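Local coordinates for Dhd127_a (Synthetic construct, PDB 6DLM), which is a computationally designed helical hairpin that pairs with a partner chain, Dhd127_b, to form a coiled-coil heterodimer, at residues L22-R27 with E50-E55. Residues are numbered along the deposited sequence; the frame is centred on the assembly and turned at random. Where two conformers were deposited one is given.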
loop_
_atom_site.group_PDB
_atom_site.type_symbol
_atom_site.label_atom_id
_atom_site.label_comp_id
_atom_site.label_asym_id
_atom_site.label_seq_id
_atom_site.Cartn_x
_atom_site.Cartn_y
_atom_site.Cartn_z
ATOM N N LEU A 22 -0.280 -4.624 -0.908
ATOM C CA LEU A 22 0.132 -3.765 -2.013
ATOM C C LEU A 22 0.949 -4.593 -3.002
ATOM O O LEU A 22 0.723 -4.515 -4.197
ATOM C CB LEU A 22 0.987 -2.597 -1.547
ATOM C CG LEU A 22 0.264 -1.534 -0.731
ATOM C CD1 LEU A 22 1.263 -0.702 0.046
ATOM C CD2 LEU A 22 -0.570 -0.653 -1.641
ATOM N N GLU A 23 1.872 -5.397 -2.495
ATOM C CA GLU A 23 2.669 -6.251 -3.373
ATOM C C GLU A 23 1.751 -7.225 -4.137
ATOM O O GLU A 23 1.981 -7.470 -5.310
ATOM C CB GLU A 23 3.757 -6.995 -2.592
ATOM C CG GLU A 23 4.780 -6.067 -1.962
ATOM C CD GLU A 23 5.739 -6.771 -1.008
ATOM O OE1 GLU A 23 6.932 -6.443 -1.030
ATOM O OE2 GLU A 23 5.302 -7.639 -0.237
ATOM N N ARG A 24 0.732 -7.743 -3.468
ATOM C CA ARG A 24 -0.227 -8.618 -4.119
ATOM C C ARG A 24 -0.993 -7.885 -5.225
ATOM O O ARG A 24 -1.151 -8.407 -6.313
ATOM C CB ARG A 24 -1.214 -9.162 -3.095
ATOM C CG ARG A 24 -2.282 -10.054 -3.676
ATOM C CD ARG A 24 -3.119 -10.655 -2.561
ATOM N NE ARG A 24 -4.486 -10.900 -2.977
ATOM C CZ ARG A 24 -5.506 -10.990 -2.138
ATOM N NH1 ARG A 24 -5.309 -10.856 -0.836
ATOM N NH2 ARG A 24 -6.721 -11.221 -2.599
ATOM N N LEU A 25 -1.447 -6.662 -4.954
ATOM C CA LEU A 25 -2.147 -5.889 -5.959
ATOM C C LEU A 25 -1.264 -5.609 -7.178
ATOM O O LEU A 25 -1.726 -5.745 -8.304
ATOM C CB LEU A 25 -2.613 -4.569 -5.352
ATOM C CG LEU A 25 -3.151 -3.524 -6.328
ATOM C CD1 LEU A 25 -4.328 -4.072 -7.107
ATOM C CD2 LEU A 25 -3.546 -2.258 -5.589
ATOM N N VAL A 26 0.002 -5.251 -6.979
ATOM C CA VAL A 26 0.867 -4.987 -8.111
ATOM C C VAL A 26 1.020 -6.244 -8.968
ATOM O O VAL A 26 1.061 -6.158 -10.175
ATOM C CB VAL A 26 2.217 -4.434 -7.657
ATOM C CG1 VAL A 26 3.144 -4.268 -8.839
ATOM C CG2 VAL A 26 1.996 -3.111 -6.950
ATOM N N ARG A 27 1.182 -7.395 -8.331
ATOM C CA ARG A 27 1.308 -8.636 -9.078
ATOM C C ARG A 27 0.024 -9.006 -9.818
ATOM O O ARG A 27 0.070 -9.328 -10.957
ATOM C CB ARG A 27 1.733 -9.803 -8.184
ATOM C CG ARG A 27 3.059 -9.659 -7.476
ATOM C CD ARG A 27 3.494 -10.976 -6.808
ATOM N NE ARG A 27 2.300 -11.706 -6.457
ATOM C CZ ARG A 27 1.751 -11.755 -5.258
ATOM N NH1 ARG A 27 2.339 -11.197 -4.209
ATOM N NH2 ARG A 27 0.607 -12.415 -5.121
ATOM N N GLU A 50 -10.734 -4.448 -7.798
ATOM C CA GLU A 50 -11.485 -3.478 -7.021
ATOM C C GLU A 50 -11.596 -3.887 -5.564
ATOM O O GLU A 50 -11.456 -3.043 -4.698
ATOM C CB GLU A 50 -12.900 -3.331 -7.536
ATOM C CG GLU A 50 -13.035 -3.114 -9.017
ATOM C CD GLU A 50 -14.408 -2.609 -9.356
ATOM O OE1 GLU A 50 -15.208 -3.381 -9.911
ATOM O OE2 GLU A 50 -14.689 -1.442 -9.026
ATOM N N ASP A 51 -11.856 -5.154 -5.304
ATOM C CA ASP A 51 -11.948 -5.606 -3.930
ATOM C C ASP A 51 -10.623 -5.329 -3.203
ATOM O O ASP A 51 -10.633 -4.832 -2.088
ATOM C CB ASP A 51 -12.235 -7.105 -3.881
ATOM C CG ASP A 51 -13.670 -7.447 -4.244
ATOM O OD1 ASP A 51 -14.490 -6.528 -4.384
ATOM O OD2 ASP A 51 -13.970 -8.649 -4.382
ATOM N N LEU A 52 -9.509 -5.614 -3.860
ATOM C CA LEU A 52 -8.195 -5.369 -3.286
ATOM C C LEU A 52 -7.987 -3.871 -3.002
ATOM O O LEU A 52 -7.498 -3.502 -1.946
ATOM C CB LEU A 52 -7.137 -5.877 -4.251
ATOM C CG LEU A 52 -5.778 -6.327 -3.739
ATOM C CD1 LEU A 52 -5.826 -6.975 -2.366
ATOM C CD2 LEU A 52 -5.204 -7.301 -4.756
ATOM N N HIS A 53 -8.377 -3.003 -3.929
ATOM C CA HIS A 53 -8.277 -1.579 -3.675
ATOM C C HIS A 53 -9.107 -1.186 -2.447
ATOM O O HIS A 53 -8.619 -0.461 -1.602
ATOM C CB HIS A 53 -8.820 -0.815 -4.872
ATOM C CG HIS A 53 -7.803 -0.550 -5.928
ATOM N ND1 HIS A 53 -7.059 0.608 -5.967
ATOM C CD2 HIS A 53 -7.409 -1.290 -6.989
ATOM C CE1 HIS A 53 -6.244 0.564 -7.004
ATOM N NE2 HIS A 53 -6.440 -0.575 -7.642
ATOM N N ARG A 54 -10.307 -1.736 -2.333
ATOM C CA ARG A 54 -11.197 -1.427 -1.221
ATOM C C ARG A 54 -10.559 -1.832 0.092
ATOM O O ARG A 54 -10.511 -1.068 1.034
ATOM C CB ARG A 54 -12.504 -2.206 -1.383
ATOM C CG ARG A 54 -13.685 -1.624 -0.621
ATOM C CD ARG A 54 -14.875 -2.582 -0.493
ATOM N NE ARG A 54 -15.105 -3.415 -1.673
ATOM C CZ ARG A 54 -15.337 -2.943 -2.891
ATOM N NH1 ARG A 54 -15.532 -3.781 -3.897
ATOM N NH2 ARG A 54 -15.356 -1.637 -3.108
ATOM N N GLU A 55 -9.978 -3.022 0.111
ATOM C CA GLU A 55 -9.305 -3.508 1.301
ATOM C C GLU A 55 -8.076 -2.656 1.646
ATOM O O GLU A 55 -7.782 -2.432 2.807
ATOM C CB GLU A 55 -8.957 -4.984 1.149
ATOM C CG GLU A 55 -10.199 -5.845 0.974
ATOM C CD GLU A 55 -11.166 -5.717 2.144
ATOM O OE1 GLU A 55 -10.730 -5.932 3.285
ATOM O OE2 GLU A 55 -12.354 -5.408 1.927
#
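Leu25 and Leu52 face each other across the antiparallel pair, their CA atoms 6.6 Å apart. The two side chains run past one another in opposite directions, and Leu52 reaches so far across that its CD2 lies 3.6 Å from Leu25 CA and 3.8 Å from Leu25 CB. Its CG stands anti to the backbone N (chi1 -153°), which extends the branch toward the facing helix. Burial between the helices suits a side chain with no polar atoms to satisfy, and the two methyls of Leu52 pack against different neighbours.

The other methyl branch of Leu52 serves Arg24: CD1 sits over the centre of one guanidinium face, 4.0 Å from Arg24 CZ. Arginine suits this exposed edge of the contact because its long chain and flat face can lie on a leucine while its N-H groups, which point outward within the plane, remain available for polar partners; NE makes a salt bridge with Glu28, one turn further along the same helix. Were Leu52 cut back to an alanine, the loss of both methyls would probably leave a gap against Leu25 CB and one guanidinium face without its apolar neighbour.

A CH-pi contact joins Leu25 to His53. Leu25 CD2 lies over the imidazole face, 19° off the ring normal and 3.9 Å from His53 NE2; the methyl is off-centre, toward that nitrogen, and the ring's pi face can accept an apolar neighbour.

The segment axes approach to 10.4 Å at 158°, joining helix 3-37 to helix 44-73 within the hairpin. Leu49 and Leu56 continue the apolar seam around Leu25, while Leu21 adds to the packing on Leu52. Dhd127_b packs alongside, its Gln29 against Leu25 and its Lys30 against His53, so both residues also contribute to the heterodimer interface.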